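Local coordinates for protein toll (Drosophila melanogaster, PDB 4LXR) that binds the cleaved cytokine spaetzle C-106 through its leucine-rich-repeat ectodomain, activating Toll signalling in antifungal defence and dorsal-ventral patterning of the embryo, at residues A[256-259]-A[260-263]; A[284-287]-A[288-292]. All blocks are in the same frame, centred on the assembly; numbering follows the deposited sequence.

Contact 1: residues A[256-259]-A[260-263]; sequences SLPQ and GLFD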
loop_
_atom_site.group_PDB
_atom_site.type_symbol
_atom_site.label_atom_id
_atom_site.label_comp_id
_atom_site.label_asym_id
_atom_site.label_seq_id
_atom_site.Cartn_x
_atom_site.Cartn_y
_atom_site.Cartn_z
ATOM N N SER A 256 -9.889 2.814 36.998
ATOM C CA SER A 256 -10.360 1.468 37.329
ATOM C C SER A 256 -11.850 1.371 36.993
ATOM O O SER A 256 -12.523 2.386 36.813
ATOM C CB SER A 256 -10.133 1.163 38.807
ATOM O OG SER A 256 -10.948 1.993 39.612
ATOM N N LEU A 257 -12.364 0.155 36.876
ATOM C CA LEU A 257 -13.800 -0.049 36.737
ATOM C C LEU A 257 -14.186 -0.995 37.861
ATOM O O LEU A 257 -13.390 -1.866 38.227
ATOM C CB LEU A 257 -14.153 -0.661 35.379
ATOM C CG LEU A 257 -14.065 0.123 34.069
ATOM C CD1 LEU A 257 -14.465 -0.793 32.918
ATOM C CD2 LEU A 257 -14.952 1.357 34.047
ATOM N N PRO A 258 -15.391 -0.826 38.434
ATOM C CA PRO A 258 -15.731 -1.698 39.564
ATOM C C PRO A 258 -16.149 -3.086 39.093
ATOM O O PRO A 258 -16.675 -3.234 37.991
ATOM C CB PRO A 258 -16.901 -0.974 40.230
ATOM C CG PRO A 258 -17.563 -0.239 39.100
ATOM C CD PRO A 258 -16.453 0.150 38.142
ATOM N N GLN A 259 -15.875 -4.092 39.917
ATOM C CA GLN A 259 -16.322 -5.446 39.645
ATOM C C GLN A 259 -17.843 -5.458 39.637
ATOM O O GLN A 259 -18.471 -4.790 40.460
ATOM C CB GLN A 259 -15.804 -6.404 40.719
ATOM C CG GLN A 259 -16.171 -7.858 40.467
ATOM C CD GLN A 259 -15.500 -8.804 41.443
ATOM O OE1 GLN A 259 -14.746 -8.375 42.312
ATOM N NE2 GLN A 259 -15.772 -10.098 41.303
ATOM N N GLY A 260 -18.434 -6.216 38.717
ATOM C CA GLY A 260 -19.881 -6.342 38.660
ATOM C C GLY A 260 -20.595 -5.238 37.891
ATOM O O GLY A 260 -21.819 -5.146 37.943
ATOM N N LEU A 261 -19.837 -4.404 37.178
ATOM C CA LEU A 261 -20.419 -3.324 36.365
ATOM C C LEU A 261 -21.492 -3.783 35.365
ATOM O O LEU A 261 -22.399 -3.013 35.038
ATOM C CB LEU A 261 -19.319 -2.540 35.627
ATOM C CG LEU A 261 -19.726 -1.258 34.880
ATOM C CD1 LEU A 261 -20.346 -0.248 35.818
ATOM C CD2 LEU A 261 -18.525 -0.640 34.139
ATOM N N PHE A 262 -21.396 -5.017 34.865
ATOM C CA PHE A 262 -22.392 -5.499 33.899
ATOM C C PHE A 262 -23.224 -6.677 34.381
ATOM O O PHE A 262 -23.879 -7.337 33.578
ATOM C CB PHE A 262 -21.747 -5.845 32.552
ATOM C CG PHE A 262 -20.918 -4.737 31.979
ATOM C CD1 PHE A 262 -21.491 -3.515 31.675
ATOM C CD2 PHE A 262 -19.567 -4.911 31.759
ATOM C CE1 PHE A 262 -20.728 -2.486 31.165
ATOM C CE2 PHE A 262 -18.796 -3.890 31.245
ATOM C CZ PHE A 262 -19.378 -2.671 30.949
ATOM N N ASP A 263 -23.213 -6.930 35.687
ATOM C CA ASP A 263 -23.892 -8.095 36.250
ATOM C C ASP A 263 -25.392 -8.139 35.982
ATOM O O ASP A 263 -25.966 -9.208 35.898
ATOM C CB ASP A 263 -23.642 -8.192 37.760
ATOM C CG ASP A 263 -22.317 -8.841 38.088
ATOM O OD1 ASP A 263 -21.432 -8.888 37.195
ATOM O OD2 ASP A 263 -22.162 -9.296 39.242
#
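Leu261 N donates to Pro258 O across 3.5 Å, a weak bond bent to 140° at the hydrogen. It spans the type II beta turn from Pro258 to Leu261, part of the loop of leucine-rich repeat 5. Gly260 takes the third place of that turn with a positive phi of 84°; a beta carbon at this backbone setting would collide with Gln259 O. A type I turn overlaps it, from Gly260 to Asp263, closed by Asp263 N on Gly260 O at 3.2 Å. The side chains meet through apolar carbons: methyl against methyl where Leu257 CD2 lies 4.1 Å from Leu261 CD2, and ring methylene against methyl where Pro258 CG stands 4.3 Å from Leu261 CD1. Leu261 can serve both because its CG is anti to the backbone N (chi1 -172°), which brings the isobutyl group alongside the proline ring and Leu257 CD2. Its CG also lies over one face of the Phe262 ring, offset toward the rim. Leu257 and Phe262 are both buried and touch Leu273 and Val271, respectively, of strand 270-273; on the preceding turn of the solenoid Pro258 rests against His235, and Leu261 packs on Leu287 in the following loop.

Contact 2: residues A[284-287]-A[288-292]; sequences PSRL and FANQP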
loop_
_atom_site.group_PDB
_atom_site.type_symbol
_atom_site.label_atom_id
_atom_site.label_comp_id
_atom_site.label_asym_id
_atom_site.label_seq_id
_atom_site.Cartn_x
_atom_site.Cartn_y
_atom_site.Cartn_z
ATOM N N PRO A 284 -11.485 -5.354 36.158
ATOM C CA PRO A 284 -11.880 -6.176 37.309
ATOM C C PRO A 284 -12.188 -7.629 36.938
ATOM O O PRO A 284 -12.484 -7.941 35.784
ATOM C CB PRO A 284 -13.151 -5.471 37.827
ATOM C CG PRO A 284 -13.649 -4.680 36.649
ATOM C CD PRO A 284 -12.413 -4.233 35.931
ATOM N N SER A 285 -12.094 -8.503 37.932
ATOM C CA SER A 285 -12.375 -9.922 37.783
ATOM C C SER A 285 -13.750 -10.184 37.154
ATOM O O SER A 285 -14.751 -9.603 37.565
ATOM C CB SER A 285 -12.311 -10.591 39.156
ATOM O OG SER A 285 -12.678 -11.954 39.068
ATOM N N ARG A 286 -13.785 -11.052 36.145
ATOM C CA ARG A 286 -15.038 -11.484 35.526
ATOM C C ARG A 286 -15.911 -10.362 34.963
ATOM O O ARG A 286 -17.123 -10.529 34.859
ATOM C CB ARG A 286 -15.861 -12.313 36.517
ATOM C CG ARG A 286 -15.301 -13.700 36.749
ATOM C CD ARG A 286 -16.312 -14.577 37.452
ATOM N NE ARG A 286 -16.335 -14.337 38.885
ATOM C CZ ARG A 286 -15.545 -14.967 39.749
ATOM N NH1 ARG A 286 -14.671 -15.868 39.311
ATOM N NH2 ARG A 286 -15.628 -14.696 41.046
ATOM N N LEU A 287 -15.304 -9.235 34.604
ATOM C CA LEU A 287 -16.076 -8.097 34.109
ATOM C C LEU A 287 -16.984 -8.505 32.950
ATOM O O LEU A 287 -18.149 -8.106 32.903
ATOM C CB LEU A 287 -15.155 -6.953 33.681
ATOM C CG LEU A 287 -15.844 -5.729 33.079
ATOM C CD1 LEU A 287 -16.675 -5.010 34.149
ATOM C CD2 LEU A 287 -14.839 -4.759 32.419
ATOM N N PHE A 288 -16.440 -9.305 32.029
ATOM C CA PHE A 288 -17.176 -9.758 30.848
ATOM C C PHE A 288 -17.524 -11.241 30.899
ATOM O O PHE A 288 -17.709 -11.881 29.866
ATOM C CB PHE A 288 -16.399 -9.452 29.569
ATOM C CG PHE A 288 -16.179 -7.992 29.340
ATOM C CD1 PHE A 288 -17.266 -7.126 29.200
ATOM C CD2 PHE A 288 -14.890 -7.473 29.274
ATOM C CE1 PHE A 288 -17.068 -5.770 28.991
ATOM C CE2 PHE A 288 -14.675 -6.109 29.073
ATOM C CZ PHE A 288 -15.763 -5.254 28.922
ATOM N N ALA A 289 -17.629 -11.782 32.108
ATOM C CA ALA A 289 -17.930 -13.196 32.280
ATOM C C ALA A 289 -19.438 -13.461 32.326
ATOM O O ALA A 289 -20.232 -12.550 32.581
ATOM C CB ALA A 289 -17.272 -13.711 33.539
ATOM N N ASN A 290 -19.816 -14.712 32.079
ATOM C CA ASN A 290 -21.200 -15.163 32.226
ATOM C C ASN A 290 -22.203 -14.372 31.394
ATOM O O ASN A 290 -23.322 -14.129 31.830
ATOM C CB ASN A 290 -21.609 -15.149 33.700
ATOM C CG ASN A 290 -20.742 -16.061 34.548
ATOM O OD1 ASN A 290 -19.995 -15.604 35.412
ATOM N ND2 ASN A 290 -20.840 -17.359 34.304
ATOM N N GLN A 291 -21.787 -13.984 30.195
ATOM C CA GLN A 291 -22.624 -13.239 29.263
ATOM C C GLN A 291 -23.011 -14.126 28.087
ATOM O O GLN A 291 -22.180 -14.409 27.219
ATOM C CB GLN A 291 -21.853 -12.011 28.762
ATOM C CG GLN A 291 -21.650 -10.961 29.839
ATOM C CD GLN A 291 -22.921 -10.165 30.107
ATOM O OE1 GLN A 291 -23.921 -10.313 29.399
ATOM N NE2 GLN A 291 -22.883 -9.312 31.122
ATOM N N PRO A 292 -24.272 -14.582 28.052
ATOM C CA PRO A 292 -24.619 -15.591 27.040
ATOM C C PRO A 292 -24.715 -15.035 25.608
ATOM O O PRO A 292 -24.639 -15.811 24.664
ATOM C CB PRO A 292 -25.974 -16.134 27.530
ATOM C CG PRO A 292 -26.567 -15.019 28.352
ATOM C CD PRO A 292 -25.386 -14.304 28.981
HETATM O O HOH W 1 -20.414 -9.810 32.719
#
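Leu287 and Phe288, neighbours in the convex-side loop of a leucine-rich-repeat solenoid, lie side by side and point the same way. The leucine methyl CD2 sits over one face of the phenyl ring, 3.9 Å from the centroid of Phe288 and 27° off the ring normal, which satisfies the geometry of a CH-pi contact. Its offset is toward the rim, as the 3.6 Å approach of Leu287 CD2 to Phe288 CE2 confirms. Phe288 has CG anti to its carbonyl carbon (chi1 -62°), a setting that swings the ring beside the leucine and onto Leu297 and Leu299 of strand 296-299. A serine in place of Phe288 would probably open a gap against Leu287 CD2, where the ring face had been, and deprive those two strand leucines of their aromatic partner.

The backbone here makes two overlapping turns, type II from Pro284 to Leu287 and type I from Arg286 to Ala289. The second is closed by Ala289 N on Arg286 O at 3.1 Å, nearly straight at 164°, although the donor stands above the carbonyl plane. The same two corner residues also meet through their side chains, Ala289 CB lying 3.6 Å from Arg286 CB. Arg286 N and Ser285 OG bond to Asp309, tying the first turn to the next loop. A single water then joins the turn to the residues after it: it donates to Leu287 O at 2.8 Å and to Ala289 O at 2.7 Å, and accepts from Gln291 NE2 at 3.0 Å.

In the fold
From the N terminus, the chain leaves strand 246-248 and makes the paired turns of contact 1 before entering strand 270-273; it then repeats the manoeuvre in contact 2 on the way to strand 296-299. The contacts are therefore in series, neither nested nor crossed, and each is local, closing only a tight pair of turns within its return loop. What joins one coil to the next is the packing between the loops, whose contact centres are about 9 Å apart: Phe262 CE2 approaches Phe288 CE1 to 3.4 Å, while Pro284 CG comes within 3.2 Å of Leu257 O. A weak hydrogen bond from Gln291 NE2 to Phe262 O adds a polar link between these adjacent coils of the Toll ectodomain.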